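Local coordinates for Rbstp0775 protein (PDB 1RZ3) that is of uncertain function but probably acts as an ATP-dependent kinase related to uridine kinase and phosphoribulokinase, at residues E78-Q83 with E180-E185. Residues are numbered along the deposited sequence; the frame is centred on the assembly and turned at random.
Sequences EYYYLQ and EDYYLE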
loop_
_atom_site.group_PDB
_atom_site.type_symbol
_atom_site.label_atom_id
_atom_site.label_comp_id
_atom_site.label_asym_id
_atom_site.label_seq_id
_atom_site.Cartn_x
_atom_site.Cartn_y
_atom_site.Cartn_z
ATOM N N GLU A 78 -7.211 -8.182 -14.591
ATOM C CA GLU A 78 -7.859 -8.671 -13.377
ATOM C C GLU A 78 -7.067 -8.202 -12.160
ATOM O O GLU A 78 -7.628 -7.739 -11.164
ATOM C CB GLU A 78 -7.908 -10.203 -13.366
ATOM C CG GLU A 78 -8.611 -10.837 -14.558
ATOM C CD GLU A 78 -8.774 -12.336 -14.408
ATOM O OE1 GLU A 78 -7.798 -13.008 -14.022
ATOM O OE2 GLU A 78 -9.879 -12.849 -14.683
ATOM N N TYR A 79 -5.750 -8.336 -12.255
ATOM C CA TYR A 79 -4.852 -7.956 -11.176
ATOM C C TYR A 79 -4.810 -6.448 -10.926
ATOM O O TYR A 79 -4.882 -5.999 -9.780
ATOM C CB TYR A 79 -3.449 -8.493 -11.487
ATOM C CG TYR A 79 -2.382 -8.190 -10.450
ATOM C CD1 TYR A 79 -2.654 -8.270 -9.086
ATOM C CD2 TYR A 79 -1.077 -7.884 -10.844
ATOM C CE1 TYR A 79 -1.646 -8.054 -8.136
ATOM C CE2 TYR A 79 -0.071 -7.671 -9.908
ATOM C CZ TYR A 79 -0.360 -7.758 -8.559
ATOM O OH TYR A 79 0.646 -7.566 -7.645
ATOM N N TYR A 80 -4.721 -5.659 -11.991
ATOM C CA TYR A 80 -4.640 -4.214 -11.826
ATOM C C TYR A 80 -5.964 -3.488 -11.582
ATOM O O TYR A 80 -6.026 -2.559 -10.771
ATOM C CB TYR A 80 -3.957 -3.574 -13.040
ATOM C CG TYR A 80 -3.626 -2.110 -12.829
ATOM C CD1 TYR A 80 -2.521 -1.729 -12.064
ATOM C CD2 TYR A 80 -4.452 -1.107 -13.338
ATOM C CE1 TYR A 80 -2.249 -0.393 -11.805
ATOM C CE2 TYR A 80 -4.191 0.235 -13.086
ATOM C CZ TYR A 80 -3.089 0.586 -12.317
ATOM O OH TYR A 80 -2.830 1.908 -12.054
ATOM N N TYR A 81 -7.019 -3.906 -12.274
ATOM C CA TYR A 81 -8.313 -3.230 -12.156
ATOM C C TYR A 81 -9.413 -3.897 -11.342
ATOM O O TYR A 81 -10.278 -3.212 -10.795
ATOM C CB TYR A 81 -8.870 -2.944 -13.553
ATOM C CG TYR A 81 -8.231 -1.769 -14.249
ATOM C CD1 TYR A 81 -8.387 -0.478 -13.750
ATOM C CD2 TYR A 81 -7.482 -1.944 -15.411
ATOM C CE1 TYR A 81 -7.814 0.614 -14.388
ATOM C CE2 TYR A 81 -6.905 -0.857 -16.065
ATOM C CZ TYR A 81 -7.077 0.420 -15.543
ATOM O OH TYR A 81 -6.511 1.503 -16.166
ATOM N N LEU A 82 -9.397 -5.220 -11.257
ATOM C CA LEU A 82 -10.455 -5.913 -10.533
ATOM C C LEU A 82 -10.108 -6.440 -9.150
ATOM O O LEU A 82 -10.998 -6.612 -8.318
ATOM C CB LEU A 82 -10.986 -7.069 -11.388
ATOM C CG LEU A 82 -11.409 -6.689 -12.812
ATOM C CD1 LEU A 82 -11.985 -7.911 -13.511
ATOM C CD2 LEU A 82 -12.428 -5.557 -12.771
ATOM N N GLN A 83 -8.829 -6.701 -8.897
ATOM C CA GLN A 83 -8.418 -7.247 -7.606
ATOM C C GLN A 83 -8.790 -6.359 -6.415
ATOM O O GLN A 83 -9.038 -6.860 -5.310
ATOM C CB GLN A 83 -6.914 -7.532 -7.606
ATOM C CG GLN A 83 -6.441 -8.258 -6.357
ATOM C CD GLN A 83 -5.311 -9.221 -6.644
ATOM O OE1 GLN A 83 -5.429 -10.082 -7.515
ATOM N NE2 GLN A 83 -4.211 -9.087 -5.910
ATOM N N GLU A 180 2.353 -4.969 -13.901
ATOM C CA GLU A 180 3.425 -4.104 -13.427
ATOM C C GLU A 180 3.903 -3.174 -14.542
ATOM O O GLU A 180 4.108 -1.978 -14.320
ATOM C CB GLU A 180 4.580 -4.956 -12.899
ATOM C CG GLU A 180 4.182 -5.797 -11.700
ATOM C CD GLU A 180 5.272 -6.743 -11.248
ATOM O OE1 GLU A 180 6.312 -6.842 -11.935
ATOM O OE2 GLU A 180 5.081 -7.394 -10.202
ATOM N N ASP A 181 4.067 -3.712 -15.747
ATOM C CA ASP A 181 4.496 -2.881 -16.868
ATOM C C ASP A 181 3.446 -1.812 -17.150
ATOM O O ASP A 181 3.780 -0.671 -17.465
ATOM C CB ASP A 181 4.719 -3.727 -18.126
ATOM C CG ASP A 181 5.927 -4.635 -18.015
ATOM O OD1 ASP A 181 6.745 -4.448 -17.089
ATOM O OD2 ASP A 181 6.067 -5.536 -18.870
ATOM N N TYR A 182 2.175 -2.190 -17.036
ATOM C CA TYR A 182 1.074 -1.262 -17.270
ATOM C C TYR A 182 1.144 -0.117 -16.257
ATOM O O TYR A 182 1.024 1.058 -16.609
ATOM C CB TYR A 182 -0.269 -1.985 -17.120
ATOM C CG TYR A 182 -1.470 -1.111 -17.413
ATOM C CD1 TYR A 182 -1.818 -0.785 -18.725
ATOM C CD2 TYR A 182 -2.245 -0.585 -16.375
ATOM C CE1 TYR A 182 -2.907 0.040 -18.999
ATOM C CE2 TYR A 182 -3.333 0.242 -16.636
ATOM C CZ TYR A 182 -3.659 0.550 -17.952
ATOM O OH TYR A 182 -4.738 1.358 -18.218
ATOM N N TYR A 183 1.340 -0.476 -14.995
ATOM C CA TYR A 183 1.423 0.510 -13.920
ATOM C C TYR A 183 2.584 1.475 -14.142
ATOM O O TYR A 183 2.411 2.698 -14.105
ATOM C CB TYR A 183 1.587 -0.214 -12.581
ATOM C CG TYR A 183 1.683 0.699 -11.376
ATOM C CD1 TYR A 183 0.712 1.671 -11.133
ATOM C CD2 TYR A 183 2.716 0.555 -10.453
ATOM C CE1 TYR A 183 0.769 2.478 -9.996
ATOM C CE2 TYR A 183 2.781 1.356 -9.309
ATOM C CZ TYR A 183 1.802 2.315 -9.090
ATOM O OH TYR A 183 1.851 3.108 -7.964
ATOM N N LEU A 184 3.765 0.916 -14.383
ATOM C CA LEU A 184 4.969 1.710 -14.603
ATOM C C LEU A 184 4.833 2.682 -15.767
ATOM O O LEU A 184 5.299 3.815 -15.691
ATOM C CB LEU A 184 6.168 0.786 -14.845
ATOM C CG LEU A 184 6.649 -0.023 -13.637
ATOM C CD1 LEU A 184 7.647 -1.082 -14.084
ATOM C CD2 LEU A 184 7.278 0.917 -12.610
ATOM N N GLU A 185 4.191 2.241 -16.842
ATOM C CA GLU A 185 4.025 3.083 -18.016
ATOM C C GLU A 185 2.910 4.117 -17.896
ATOM O O GLU A 185 3.064 5.250 -18.346
ATOM C CB GLU A 185 3.771 2.216 -19.251
ATOM C CG GLU A 185 3.523 3.016 -20.518
ATOM C CD GLU A 185 3.376 2.136 -21.742
ATOM O OE1 GLU A 185 2.438 1.311 -21.776
ATOM O OE2 GLU A 185 4.200 2.272 -22.672
HETATM O O HOH W 1 3.333 -6.695 -8.287
#
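Y80 and Y182 form an edge-to-face pair: the edge of Y182, carrying CD2 and CE2, points at one face of Y80, with centroids 5.2 Å apart and planes at 70°. CD2 of Y182 lies above the rim of that face, not over its middle, and the nearest atoms are Y80 CE2 and Y182 CE2, 3.7 Å apart. With CG anti to the backbone N (chi1 -170°), the Y80 ring reaches across to the other helix, where its CE1 and OH edge meets Y183; CD1 of Y183 is 3.7 Å from OH of Y80. This part, built on the buried Y80 and Y183, is the more tightly packed, although the helix axes stay 10.3 Å apart, so side chains fill most of the distance. It joins helix 75-82 to helix 169-187 in a chain whose parallel sheet, strand order 2-3-1-4-5, is consistent with a P-loop kinase; the Y183 side chain, its hydroxyl hydrogen-bonded to D28 OD2 and the backbone N of Q136, lies near, without touching, the probable Walker A loop. A leucine in place of Y80 would probably deprive the Y182 edge of its aromatic face and R137 of its cation-pi partner. Toward the partly exposed side, the hydroxyls of Y81 and Y182 share a hydrogen bond, OH to OH 2.7 Å, with Y182 OH in the plane of the Y81 ring, and the CE2 edges of the two rings also touch. These two rings meet obliquely, at 65°. Looser still is the flank where Y79 and E180 have no direct contact; one water spans them, 2.9 Å from Y79 OH and donating to OE2 of E180 at 2.7 Å.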